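Local coordinates for protein sugar-binding transcriptional regulator, LacI family (Enterococcus faecalis, PDB 3CS3) that probably acts as a sugar-responsive transcription factor of the LacI family, a likely repressor whose C-terminal part has the periplasmic-binding-protein fold, at residues T176-V181 with D206-G211; K119-L124 with F147-E152; F37-I42 with K242-M247; I30-A35 with W235-A240. One frame throughout, in Å; residues are numbered along the deposited sequence. Where two conformers were deposited one is given.

Contact 1. Residues T176-V181 with D206-G211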
loop_
_atom_site.group_PDB
_atom_site.type_symbol
_atom_site.label_atom_id
_atom_site.label_comp_id
_atom_site.label_asym_id
_atom_site.label_seq_id
_atom_site.Cartn_x
_atom_site.Cartn_y
_atom_site.Cartn_z
ATOM N N THR A 176 15.942 1.855 30.527
ATOM C CA THR A 176 16.630 0.682 31.083
ATOM C C THR A 176 17.654 0.130 30.074
ATOM O O THR A 176 17.677 0.565 28.917
ATOM C CB THR A 176 15.623 -0.415 31.533
ATOM O OG1 THR A 176 14.356 0.184 31.826
ATOM C CG2 THR A 176 16.122 -1.141 32.781
ATOM N N GLU A 177 18.484 -0.820 30.516
ATOM C CA GLU A 177 19.686 -1.250 29.779
ATOM C C GLU A 177 19.394 -1.708 28.334
ATOM O O GLU A 177 19.926 -1.104 27.397
ATOM C CB GLU A 177 20.536 -2.261 30.585
ATOM C CG GLU A 177 20.516 -2.081 32.119
ATOM C CD GLU A 177 20.960 -0.695 32.586
ATOM O OE1 GLU A 177 22.013 -0.205 32.119
ATOM O OE2 GLU A 177 20.250 -0.098 33.426
ATOM N N PRO A 178 18.563 -2.760 28.137
ATOM C CA PRO A 178 17.899 -2.779 26.831
ATOM C C PRO A 178 16.535 -2.071 26.871
ATOM O O PRO A 178 15.800 -2.186 27.858
ATOM C CB PRO A 178 17.729 -4.278 26.541
ATOM C CG PRO A 178 18.050 -5.006 27.848
ATOM C CD PRO A 178 18.232 -3.966 28.918
ATOM N N VAL A 179 16.216 -1.326 25.815
ATOM C CA VAL A 179 14.899 -0.705 25.674
ATOM C C VAL A 179 13.944 -1.708 25.020
ATOM O O VAL A 179 14.129 -2.088 23.867
ATOM C CB VAL A 179 14.951 0.596 24.833
ATOM C CG1 VAL A 179 13.560 1.209 24.700
ATOM C CG2 VAL A 179 15.911 1.599 25.447
ATOM N N ASP A 180 12.928 -2.136 25.763
ATOM C CA ASP A 180 11.985 -3.130 25.261
ATOM C C ASP A 180 10.697 -2.482 24.789
ATOM O O ASP A 180 10.027 -1.786 25.554
ATOM C CB ASP A 180 11.733 -4.211 26.311
ATOM C CG ASP A 180 12.957 -5.081 26.548
ATOM O OD1 ASP A 180 13.955 -4.919 25.814
ATOM O OD2 ASP A 180 12.926 -5.931 27.460
ATOM N N VAL A 181 10.376 -2.696 23.511
ATOM C CA VAL A 181 9.225 -2.063 22.868
ATOM C C VAL A 181 8.260 -3.091 22.278
ATOM O O VAL A 181 8.666 -3.986 21.531
ATOM C CB VAL A 181 9.652 -1.072 21.740
ATOM C CG1 VAL A 181 8.431 -0.346 21.162
ATOM C CG2 VAL A 181 10.674 -0.051 22.249
ATOM N N ASP A 206 20.494 -3.180 21.747
ATOM C CA ASP A 206 20.268 -2.012 22.604
ATOM C C ASP A 206 18.788 -1.685 22.722
ATOM O O ASP A 206 18.337 -1.155 23.738
ATOM C CB ASP A 206 21.011 -0.787 22.060
ATOM C CG ASP A 206 22.493 -1.043 21.837
ATOM O OD1 ASP A 206 23.095 -1.836 22.596
ATOM O OD2 ASP A 206 23.057 -0.438 20.902
ATOM N N ILE A 207 18.048 -1.986 21.662
ATOM C CA ILE A 207 16.607 -1.786 21.629
ATOM C C ILE A 207 15.939 -3.029 21.041
ATOM O O ILE A 207 16.199 -3.408 19.899
ATOM C CB ILE A 207 16.203 -0.457 20.896
ATOM C CG1 ILE A 207 14.696 -0.411 20.619
ATOM C CG2 ILE A 207 17.021 -0.247 19.613
ATOM C CD1 ILE A 207 14.144 0.992 20.435
ATOM N N ARG A 208 15.105 -3.675 21.850
ATOM C CA ARG A 208 14.437 -4.910 21.455
ATOM C C ARG A 208 12.965 -4.645 21.148
ATOM O O ARG A 208 12.265 -4.014 21.943
ATOM C CB ARG A 208 14.577 -5.967 22.550
ATOM C CG ARG A 208 16.009 -6.253 22.970
ATOM C CD ARG A 208 16.078 -7.423 23.950
ATOM N NE ARG A 208 15.581 -7.078 25.283
ATOM C CZ ARG A 208 15.596 -7.899 26.330
ATOM N NH1 ARG A 208 16.083 -9.126 26.215
ATOM N NH2 ARG A 208 15.121 -7.493 27.499
ATOM N N ILE A 209 12.500 -5.126 19.996
ATOM C CA ILE A 209 11.160 -4.792 19.511
ATOM C C ILE A 209 10.343 -6.001 19.035
ATOM O O ILE A 209 10.884 -6.943 18.462
ATOM C CB ILE A 209 11.217 -3.646 18.439
ATOM C CG1 ILE A 209 9.827 -3.061 18.154
ATOM C CG2 ILE A 209 11.910 -4.105 17.162
ATOM C CD1 ILE A 209 9.854 -1.604 17.714
ATOM N N ILE A 210 9.045 -5.991 19.342
ATOM C CA ILE A 210 8.078 -6.918 18.741
ATOM C C ILE A 210 6.928 -6.103 18.150
ATOM O O ILE A 210 6.400 -5.201 18.804
ATOM C CB ILE A 210 7.532 -7.969 19.745
ATOM C CG1 ILE A 210 8.677 -8.772 20.369
ATOM C CG2 ILE A 210 6.551 -8.931 19.051
ATOM C CD1 ILE A 210 8.236 -9.859 21.331
ATOM N N GLY A 211 6.567 -6.407 16.903
ATOM C CA GLY A 211 5.459 -5.740 16.224
ATOM C C GLY A 211 4.208 -6.603 16.138
ATOM O O GLY A 211 4.015 -7.522 16.933
#
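The guanidinium of Arg208 has CG of Pro178 over one face and Asp180 OD1 at its edge, in plane. The arginine grips the carboxylate side-on with two nitrogens, one to each oxygen, NE reaching Asp180 OD1 at 2.8 Å and NH2 reaching Asp180 OD2 at 2.7 Å. Carboxylate and guanidinium are turned 44° against each other, and both oxygens are met on their syn sides. CG of Arg208 is anti to the carbonyl carbon (chi1 -55°), and a bend at chi3 directs NE toward the aspartate. An arginine suits this place because its long chain can run beside a shorter neighbour on the same face and offer two N-H groups to one carboxylate. The apolar pyrrolidine ring of Pro178 packs on the guanidinium face, its CB 3.7 Å from Arg208 NE.

Beneath this pair the backbones run parallel, Val179 N bonding to Asp206 O, Arg208 N to Val179 O, Val181 N to Arg208 O and Ile210 N to Val181 O. On the other face, beta-branched residues that suit extended strands pack together: Val181 CG1 touches Ile209 CD1 at 3.9 Å, and its CG2 approaches CD1 of Ile207.

Asp180 OD2 has a second partner in Ser118 OG. The strands begin and end a beta-alpha-beta unit, whose helix 186-196 covers Ile207 and Ile209, while helix 102-115 packs on Asp180 and Ile210 from the opposite face.

Contact 2. Residues K119-L124 with F147-E152; sequences KKVLLL and FGIPYE
Leu123 and Tyr151 meet at a slant, the CD1 methyl of the leucine approaching the ring obliquely, nearest to CG and to CD2, the latter at 4.0 Å. Chi1 of 65° sets CG of Tyr151 between the backbone N and the carbonyl carbon. Tyrosine fits such a border position, since the base of its ring can join the apolar packing while its hydroxyl end lies farther from the neighbouring strand. On the same side of the sheet Val121 and Ile149 also cross at an angle, touching by their CG2 methyls at 4.0 Å; two beta-branched residues thus offer methyls that meet just before strand 151-155 begins.

Across the other face Lys120 bends at chi2 and chi3 and passes Glu152 obliquely. Its CG rests 3.9 Å from Pro150 CB, and the proline in turn sets CD against Lys119 O. The ammonium NZ stays 3.9 Å from Glu152 OE1, a long salt bridge, and is hydrogen-bonded instead to Gln175 OE1.

Three backbone bonds hold the strands in parallel: Val121 N to Pro150 O, Glu152 N to Val121 O, and a nearly straight one of 2.8 Å from Leu123 N to Glu152 O. They join the first and last elements of the beta-alpha-beta unit built round helix 131-146. The chemistry divides by face: methyl and ring contacts lie toward helices 131-146 and 102-115, whereas the opposite charges near the exposed Glu152 probably add only a modest attraction to what the main-chain bonds secure.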
loop_
_atom_site.group_PDB
_atom_site.type_symbol
_atom_site.label_atom_id
_atom_site.label_comp_id
_atom_site.label_asym_id
_atom_site.label_seq_id
_atom_site.Cartn_x
_atom_site.Cartn_y
_atom_site.Cartn_z
ATOM N N LYS A 119 12.621 -5.664 32.216
ATOM C CA LYS A 119 12.614 -4.778 33.377
ATOM C C LYS A 119 11.611 -3.639 33.219
ATOM O O LYS A 119 11.134 -3.090 34.210
ATOM C CB LYS A 119 14.023 -4.225 33.639
ATOM C CG LYS A 119 15.086 -5.294 33.932
ATOM C CD LYS A 119 14.783 -6.055 35.223
ATOM C CE LYS A 119 15.663 -7.287 35.376
ATOM N NZ LYS A 119 15.264 -8.099 36.563
ATOM N N LYS A 120 11.328 -3.281 31.968
ATOM C CA LYS A 120 10.282 -2.325 31.608
ATOM C C LYS A 120 9.886 -2.584 30.155
ATOM O O LYS A 120 10.737 -2.892 29.315
ATOM C CB LYS A 120 10.759 -0.872 31.759
ATOM C CG LYS A 120 9.610 0.121 31.940
ATOM C CD LYS A 120 9.806 1.408 31.149
ATOM C CE LYS A 120 10.564 2.462 31.937
ATOM N NZ LYS A 120 10.419 3.810 31.318
ATOM N N VAL A 121 8.596 -2.466 29.860
ATOM C CA VAL A 121 8.110 -2.631 28.499
ATOM C C VAL A 121 7.465 -1.330 28.047
ATOM O O VAL A 121 6.606 -0.790 28.731
ATOM C CB VAL A 121 7.124 -3.818 28.376
ATOM C CG1 VAL A 121 6.508 -3.886 26.976
ATOM C CG2 VAL A 121 7.836 -5.125 28.677
ATOM N N LEU A 122 7.904 -0.816 26.903
ATOM C CA LEU A 122 7.302 0.379 26.326
ATOM C C LEU A 122 6.233 -0.039 25.312
ATOM O O LEU A 122 6.504 -0.800 24.385
ATOM C CB LEU A 122 8.374 1.307 25.729
ATOM C CG LEU A 122 9.282 1.994 26.769
ATOM C CD1 LEU A 122 10.533 1.183 27.101
ATOM C CD2 LEU A 122 9.697 3.368 26.323
ATOM N N LEU A 123 5.009 0.430 25.530
ATOM C CA LEU A 123 3.869 0.016 24.724
ATOM C C LEU A 123 3.512 1.107 23.732
ATOM O O LEU A 123 2.835 2.075 24.075
ATOM C CB LEU A 123 2.658 -0.337 25.605
ATOM C CG LEU A 123 2.790 -1.446 26.664
ATOM C CD1 LEU A 123 1.605 -1.412 27.628
ATOM C CD2 LEU A 123 2.930 -2.840 26.041
ATOM N N LEU A 124 3.993 0.951 22.501
ATOM C CA LEU A 124 3.702 1.895 21.429
ATOM C C LEU A 124 2.355 1.517 20.811
ATOM O O LEU A 124 2.250 0.563 20.032
ATOM C CB LEU A 124 4.839 1.892 20.398
ATOM C CG LEU A 124 4.826 2.815 19.171
ATOM C CD1 LEU A 124 4.328 4.235 19.476
ATOM C CD2 LEU A 124 6.220 2.843 18.540
ATOM N N PHE A 147 2.803 -10.086 36.123
ATOM C CA PHE A 147 4.178 -10.555 36.281
ATOM C C PHE A 147 5.129 -9.505 36.870
ATOM O O PHE A 147 6.338 -9.718 36.923
ATOM C CB PHE A 147 4.701 -11.145 34.963
ATOM C CG PHE A 147 4.053 -12.446 34.601
ATOM C CD1 PHE A 147 4.524 -13.642 35.133
ATOM C CD2 PHE A 147 2.949 -12.477 33.752
ATOM C CE1 PHE A 147 3.914 -14.854 34.818
ATOM C CE2 PHE A 147 2.328 -13.678 33.428
ATOM C CZ PHE A 147 2.815 -14.873 33.962
ATOM N N GLY A 148 4.569 -8.388 37.327
ATOM C CA GLY A 148 5.331 -7.373 38.048
ATOM C C GLY A 148 6.260 -6.542 37.187
ATOM O O GLY A 148 7.249 -5.999 37.685
ATOM N N ILE A 149 5.939 -6.442 35.897
ATOM C CA ILE A 149 6.745 -5.680 34.944
ATOM C C ILE A 149 6.125 -4.304 34.723
ATOM O O ILE A 149 4.953 -4.205 34.359
ATOM C CB ILE A 149 6.924 -6.424 33.591
ATOM C CG1 ILE A 149 7.595 -7.779 33.811
ATOM C CG2 ILE A 149 7.747 -5.589 32.605
ATOM C CD1 ILE A 149 7.429 -8.752 32.652
ATOM N N PRO A 150 6.908 -3.237 34.991
ATOM C CA PRO A 150 6.520 -1.860 34.706
ATOM C C PRO A 150 6.322 -1.603 33.217
ATOM O O PRO A 150 6.907 -2.299 32.376
ATOM C CB PRO A 150 7.717 -1.030 35.198
ATOM C CG PRO A 150 8.521 -1.908 36.009
ATOM C CD PRO A 150 8.224 -3.318 35.642
ATOM N N TYR A 151 5.515 -0.596 32.908
ATOM C CA TYR A 151 5.269 -0.211 31.534
ATOM C C TYR A 151 5.026 1.286 31.374
ATOM O O TYR A 151 4.609 1.965 32.312
ATOM C CB TYR A 151 4.108 -1.024 30.922
ATOM C CG TYR A 151 2.732 -0.811 31.545
ATOM C CD1 TYR A 151 2.177 -1.765 32.396
ATOM C CD2 TYR A 151 1.978 0.330 31.258
ATOM C CE1 TYR A 151 0.910 -1.585 32.953
ATOM C CE2 TYR A 151 0.725 0.526 31.820
ATOM C CZ TYR A 151 0.197 -0.429 32.667
ATOM O OH TYR A 151 -1.055 -0.232 33.206
ATOM N N GLU A 152 5.297 1.781 30.172
ATOM C CA GLU A 152 4.882 3.111 29.757
ATOM C C GLU A 152 4.116 2.975 28.441
ATOM O O GLU A 152 4.543 2.249 27.544
ATOM C CB GLU A 152 6.096 4.032 29.594
ATOM C CG GLU A 152 5.730 5.486 29.308
ATOM C CD GLU A 152 6.860 6.462 29.590
ATOM O OE1 GLU A 152 8.037 6.147 29.303
ATOM O OE2 GLU A 152 6.558 7.563 30.096
#

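Contact 3. Residues F37-I42 with K242-M247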
loop_
_atom_site.group_PDB
_atom_site.type_symbol
_atom_site.label_atom_id
_atom_site.label_comp_id
_atom_site.label_asym_id
_atom_site.label_seq_id
_atom_site.Cartn_x
_atom_site.Cartn_y
_atom_site.Cartn_z
ATOM N N PHE A 37 -19.114 -14.771 -6.110
ATOM C CA PHE A 37 -20.517 -14.391 -6.101
ATOM C C PHE A 37 -20.818 -13.280 -7.110
ATOM O O PHE A 37 -21.854 -12.613 -7.006
ATOM C CB PHE A 37 -20.935 -13.963 -4.692
ATOM C CG PHE A 37 -20.826 -15.057 -3.674
ATOM C CD1 PHE A 37 -21.784 -16.064 -3.612
ATOM C CD2 PHE A 37 -19.762 -15.086 -2.779
ATOM C CE1 PHE A 37 -21.685 -17.083 -2.671
ATOM C CE2 PHE A 37 -19.654 -16.100 -1.831
ATOM C CZ PHE A 37 -20.616 -17.101 -1.777
ATOM N N ASP A 38 -19.916 -13.100 -8.080
ATOM C CA ASP A 38 -20.003 -12.054 -9.116
ATOM C C ASP A 38 -20.121 -10.627 -8.566
ATOM O O ASP A 38 -20.800 -9.775 -9.154
ATOM C CB ASP A 38 -21.130 -12.338 -10.128
ATOM C CG ASP A 38 -21.025 -13.713 -10.754
ATOM O OD1 ASP A 38 -21.976 -14.513 -10.586
ATOM O OD2 ASP A 38 -19.995 -13.995 -11.406
ATOM N N TYR A 39 -19.472 -10.377 -7.432
ATOM C CA TYR A 39 -19.409 -9.036 -6.864
ATOM C C TYR A 39 -18.054 -8.412 -7.129
ATOM O O TYR A 39 -17.066 -9.112 -7.349
ATOM C CB TYR A 39 -19.700 -9.063 -5.365
ATOM C CG TYR A 39 -21.154 -8.856 -5.019
ATOM C CD1 TYR A 39 -21.582 -7.684 -4.399
ATOM C CD2 TYR A 39 -22.108 -9.827 -5.320
ATOM C CE1 TYR A 39 -22.927 -7.493 -4.073
ATOM C CE2 TYR A 39 -23.454 -9.645 -5.005
ATOM C CZ TYR A 39 -23.856 -8.477 -4.383
ATOM O OH TYR A 39 -25.188 -8.299 -4.071
ATOM N N GLU A 40 -18.026 -7.088 -7.130
ATOM C CA GLU A 40 -16.783 -6.343 -7.255
ATOM C C GLU A 40 -16.655 -5.336 -6.128
ATOM O O GLU A 40 -17.596 -5.101 -5.368
ATOM C CB GLU A 40 -16.698 -5.642 -8.609
ATOM C CG GLU A 40 -16.237 -6.548 -9.740
ATOM C CD GLU A 40 -16.039 -5.801 -11.044
ATOM O OE1 GLU A 40 -16.827 -4.872 -11.329
ATOM O OE2 GLU A 40 -15.093 -6.149 -11.787
ATOM N N MET A 41 -15.484 -4.729 -6.025
ATOM C CA MET A 41 -15.202 -3.870 -4.901
ATOM C C MET A 41 -14.621 -2.527 -5.325
ATOM O O MET A 41 -13.884 -2.439 -6.304
ATOM C CB MET A 41 -14.332 -4.630 -3.888
ATOM C CG MET A 41 -13.021 -3.999 -3.504
ATOM S SD MET A 41 -11.885 -5.292 -3.001
ATOM C CE MET A 41 -10.351 -4.640 -3.671
ATOM N N ILE A 42 -15.020 -1.472 -4.626
ATOM C CA ILE A 42 -14.297 -0.212 -4.704
ATOM C C ILE A 42 -13.727 0.131 -3.336
ATOM O O ILE A 42 -14.338 -0.157 -2.303
ATOM C CB ILE A 42 -15.131 0.958 -5.283
ATOM C CG1 ILE A 42 -16.436 1.149 -4.512
ATOM C CG2 ILE A 42 -15.394 0.722 -6.761
ATOM C CD1 ILE A 42 -16.615 2.552 -3.970
ATOM N N LYS A 242 -18.982 -13.123 4.405
ATOM C CA LYS A 242 -19.882 -12.641 5.438
ATOM C C LYS A 242 -20.812 -11.557 4.929
ATOM O O LYS A 242 -21.958 -11.507 5.338
ATOM C CB LYS A 242 -19.090 -12.104 6.630
ATOM C CG LYS A 242 -19.707 -12.422 7.977
ATOM C CD LYS A 242 -18.877 -13.434 8.752
ATOM C CE LYS A 242 -18.927 -14.829 8.148
ATOM N NZ LYS A 242 -18.749 -15.882 9.170
ATOM N N ILE A 243 -20.310 -10.686 4.053
ATOM C CA ILE A 243 -21.119 -9.600 3.496
ATOM C C ILE A 243 -22.158 -10.127 2.488
ATOM O O ILE A 243 -23.292 -9.649 2.461
ATOM C CB ILE A 243 -20.237 -8.404 2.946
ATOM C CG1 ILE A 243 -21.083 -7.177 2.637
ATOM C CG2 ILE A 243 -19.419 -8.772 1.727
ATOM C CD1 ILE A 243 -21.337 -6.334 3.817
ATOM N N ILE A 244 -21.777 -11.134 1.702
ATOM C CA ILE A 244 -22.710 -11.801 0.797
ATOM C C ILE A 244 -23.825 -12.480 1.588
ATOM O O ILE A 244 -24.996 -12.166 1.386
ATOM C CB ILE A 244 -22.000 -12.823 -0.133
ATOM C CG1 ILE A 244 -20.983 -12.123 -1.055
ATOM C CG2 ILE A 244 -23.016 -13.646 -0.938
ATOM C CD1 ILE A 244 -21.524 -10.936 -1.851
ATOM N N HIS A 245 -23.450 -13.370 2.508
ATOM C CA HIS A 245 -24.401 -14.108 3.346
ATOM C C HIS A 245 -25.330 -13.179 4.119
ATOM O O HIS A 245 -26.526 -13.433 4.198
ATOM C CB HIS A 245 -23.666 -15.045 4.314
ATOM C CG HIS A 245 -23.163 -16.307 3.681
ATOM N ND1 HIS A 245 -22.486 -16.324 2.478
ATOM C CD2 HIS A 245 -23.218 -17.593 4.096
ATOM C CE1 HIS A 245 -22.161 -17.567 2.174
ATOM N NE2 HIS A 245 -22.593 -18.358 3.139
ATOM N N LEU A 246 -24.777 -12.091 4.650
ATOM C CA LEU A 246 -25.540 -11.122 5.437
ATOM C C LEU A 246 -26.585 -10.376 4.606
ATOM O O LEU A 246 -27.709 -10.159 5.070
ATOM C CB LEU A 246 -24.593 -10.137 6.142
ATOM C CG LEU A 246 -25.113 -8.939 6.936
ATOM C CD1 LEU A 246 -25.939 -9.377 8.130
ATOM C CD2 LEU A 246 -23.945 -8.089 7.374
ATOM N N MET A 247 -26.226 -10.004 3.378
ATOM C CA MET A 247 -27.143 -9.250 2.529
ATOM C C MET A 247 -28.159 -10.141 1.816
ATOM O O MET A 247 -29.148 -9.649 1.272
ATOM C CB MET A 247 -26.391 -8.307 1.575
ATOM C CG MET A 247 -26.025 -8.832 0.196
ATOM S SD MET A 247 -24.876 -7.710 -0.657
ATOM C CE MET A 247 -25.182 -6.169 0.198
#
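Ile244 packs CG2 and CG1 on Phe37, and its terminal CD1 alone reaches on to Tyr39. Its CB, near the helix backbone, comes 4.1 Å from Phe37 CD2. From there CG2, anti to the backbone N, stands over the centre of the Phe37 ring, a CH-pi contact with the methyl 3.8 Å from the ring centroid. On the other branch CG1 touches Phe37 CD2 at 3.6 Å. Beyond it CD1 lies over a face of Tyr39, displaced toward the rim, and makes a second CH-pi contact at 3.8 Å from the Tyr39 centroid. Isoleucine suits the place because its two methyls can cap two rings.

The two rings flank Asp38, the C-prime residue (positive phi) of the Schellman motif that closes helix 23-35. Tyr39 then leads into strand 40-45, where Glu40 forms a salt bridge with Lys48 of the second subunit.

One turn further along helix 232-247, Met247 gives Tyr39 a Met-aromatic contact: SD lies oblique to the ring, 4.8 Å from its centroid and 3.5 Å from Tyr39 OH. Thioether and hydroxyl meet without a hydrogen bond. Phe37 CZ approaches the edge of the His245 imidazole near its plane, 4.3 Å from CE1.

Contact 4. Residues I30-A35 with W235-A240; sequences IKKGLA and WGMVAA
Met237 leaves its helix with CG anti to the backbone N (chi1 -160°), and a bend at chi2 turns SD toward Gly33 and Lys32. The sulfur lies 4.0 Å from Gly33 N and, in the conformer of Lys32 given, 3.9 Å from Lys32 CD, where the lysine and methionine chains run side by side. A flexible thioether suits this border, where it can follow both a bare backbone and the aliphatic part of a lysine. On the other flank Ile30 carries CG1 anti to the carbonyl carbon (chi1 -64°), which sets that branch 3.5 Å from Gly236 O and against Gly236 CA.

Small residues bring the backbones together between these flanks. Gly236 lies opposite Ile30, their CA atoms 4.3 Å apart, and Ile30 CA makes a CA-H...O contact with Gly236 O. With no side chain at Gly236 or Gly33, the main chains themselves form much of the interface. The methyl of Ala240 points toward helix 23-35 and settles among Ile30 O at 3.5 Å, Gly33 CA at 3.8 Å and Leu34 CG at 3.9 Å from its CB. No hydrogen bond crosses the interface; close packing carries it.

The segment axes approach to 7.3 Å and cross at -33°, running broadly parallel, a close approach made possible by two glycines and an alanine. Helix 23-35 rests with Ile30 and Leu34 on Met41 of strand 40-45, while helix 232-247 sends Trp235 toward strands 95-100 and 255-262, its NE1 bonded to Val98 O.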
loop_
_atom_site.group_PDB
_atom_site.type_symbol
_atom_site.label_atom_id
_atom_site.label_comp_id
_atom_site.label_asym_id
_atom_site.label_seq_id
_atom_site.Cartn_x
_atom_site.Cartn_y
_atom_site.Cartn_z
ATOM N N ILE A 30 -10.507 -10.186 -0.220
ATOM C CA ILE A 30 -11.841 -9.616 -0.439
ATOM C C ILE A 30 -12.266 -9.823 -1.900
ATOM O O ILE A 30 -13.334 -10.396 -2.159
ATOM C CB ILE A 30 -11.924 -8.112 -0.030
ATOM C CG1 ILE A 30 -11.700 -7.938 1.479
ATOM C CG2 ILE A 30 -13.279 -7.533 -0.374
ATOM C CD1 ILE A 30 -11.701 -6.483 1.966
ATOM N N LYS A 31 -11.405 -9.401 -2.830
ATOM C CA LYS A 31 -11.618 -9.571 -4.275
ATOM C C LYS A 31 -11.976 -10.994 -4.695
ATOM O O LYS A 31 -12.950 -11.193 -5.419
ATOM C CB LYS A 31 -10.382 -9.131 -5.057
ATOM C CG LYS A 31 -10.505 -7.786 -5.742
ATOM C CD LYS A 31 -9.192 -7.369 -6.420
ATOM C CE LYS A 31 -8.678 -8.413 -7.425
ATOM N NZ LYS A 31 -9.451 -8.446 -8.700
ATOM N N LYS A 32 -11.185 -11.961 -4.225
ATOM C CA LYS A 32 -11.364 -13.366 -4.583
ATOM C C LYS A 32 -12.665 -13.925 -4.015
ATOM O O LYS A 32 -13.352 -14.705 -4.682
ATOM C CB LYS A 32 -10.165 -14.206 -4.119
ATOM C CG LYS A 32 -9.930 -15.494 -4.924
ATOM C CD LYS A 32 -10.593 -16.721 -4.292
ATOM C CE LYS A 32 -10.404 -17.978 -5.142
ATOM N NZ LYS A 32 -11.262 -17.993 -6.363
ATOM N N GLY A 33 -13.006 -13.519 -2.795
ATOM C CA GLY A 33 -14.228 -13.967 -2.146
ATOM C C GLY A 33 -15.471 -13.390 -2.796
ATOM O O GLY A 33 -16.495 -14.068 -2.909
ATOM N N LEU A 34 -15.373 -12.137 -3.231
ATOM C CA LEU A 34 -16.485 -11.451 -3.882
ATOM C C LEU A 34 -16.715 -11.914 -5.322
ATOM O O LEU A 34 -17.863 -11.989 -5.763
ATOM C CB LEU A 34 -16.290 -9.933 -3.837
ATOM C CG LEU A 34 -16.409 -9.227 -2.480
ATOM C CD1 LEU A 34 -16.191 -7.737 -2.656
ATOM C CD2 LEU A 34 -17.760 -9.496 -1.842
ATOM N N ALA A 35 -15.632 -12.228 -6.040
ATOM C CA ALA A 35 -15.707 -12.665 -7.440
ATOM C C ALA A 35 -16.489 -13.965 -7.620
ATOM O O ALA A 35 -17.154 -14.146 -8.640
ATOM C CB ALA A 35 -14.319 -12.796 -8.047
ATOM N N TRP A 235 -8.692 -13.231 6.224
ATOM C CA TRP A 235 -9.420 -12.120 6.842
ATOM C C TRP A 235 -10.332 -11.472 5.796
ATOM O O TRP A 235 -11.532 -11.324 6.019
ATOM C CB TRP A 235 -8.425 -11.117 7.429
ATOM C CG TRP A 235 -8.997 -10.068 8.351
ATOM C CD1 TRP A 235 -10.255 -10.025 8.894
ATOM C CD2 TRP A 235 -8.296 -8.930 8.876
ATOM N NE1 TRP A 235 -10.381 -8.917 9.705
ATOM C CE2 TRP A 235 -9.195 -8.230 9.710
ATOM C CE3 TRP A 235 -6.994 -8.429 8.711
ATOM C CZ2 TRP A 235 -8.836 -7.050 10.379
ATOM C CZ3 TRP A 235 -6.642 -7.256 9.374
ATOM C CH2 TRP A 235 -7.564 -6.581 10.197
ATOM N N GLY A 236 -9.761 -11.152 4.637
ATOM C CA GLY A 236 -10.515 -10.656 3.490
ATOM C C GLY A 236 -11.526 -11.615 2.877
ATOM O O GLY A 236 -12.616 -11.199 2.490
ATOM N N MET A 237 -11.164 -12.893 2.796
ATOM C CA MET A 237 -12.030 -13.932 2.243
ATOM C C MET A 237 -13.282 -14.128 3.097
ATOM O O MET A 237 -14.397 -14.165 2.566
ATOM C CB MET A 237 -11.268 -15.254 2.129
ATOM C CG MET A 237 -11.882 -16.248 1.145
ATOM S SD MET A 237 -11.122 -16.208 -0.496
ATOM C CE MET A 237 -9.884 -17.490 -0.308
ATOM N N VAL A 238 -13.080 -14.239 4.413
ATOM C CA VAL A 238 -14.159 -14.397 5.394
ATOM C C VAL A 238 -15.044 -13.149 5.453
ATOM O O VAL A 238 -16.265 -13.262 5.592
ATOM C CB VAL A 238 -13.604 -14.779 6.807
ATOM C CG1 VAL A 238 -14.679 -14.738 7.866
ATOM C CG2 VAL A 238 -12.988 -16.158 6.781
ATOM N N ALA A 239 -14.438 -11.970 5.329
ATOM C CA ALA A 239 -15.207 -10.712 5.286
ATOM C C ALA A 239 -16.103 -10.634 4.053
ATOM O O ALA A 239 -17.260 -10.220 4.150
ATOM C CB ALA A 239 -14.289 -9.512 5.343
ATOM N N ALA A 240 -15.561 -11.056 2.910
ATOM C CA ALA A 240 -16.307 -11.127 1.649
ATOM C C ALA A 240 -17.477 -12.118 1.695
ATOM O O ALA A 240 -18.558 -11.812 1.208
ATOM C CB ALA A 240 -15.374 -11.461 0.505
#

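In the fold
The four contacts fall into two pairs on opposite sides of the chain's centre, consistent with the two-lobed fold of LacI-type sugar-binding domains. Contacts 1 and 2 have centres 10 Å apart and share one parallel sheet, in which strand 121-125 adjoins strand 179-183; Asp180 O probably accepts a hydrogen bond from Leu122 N at 2.7 Å. Contacts 3 and 4, about 8 Å apart between centres, both use helix 232-247, and Met41 SD packs on Ile30 CG2. The centres of contacts 1 and 3 are about 43 Å apart. In sequence, contacts 1 and 2 are nested within the loops closed by contacts 3 and 4, so the chain comes back to the first lobe for helix 232-247 after contacts 1 and 2 have formed in the other.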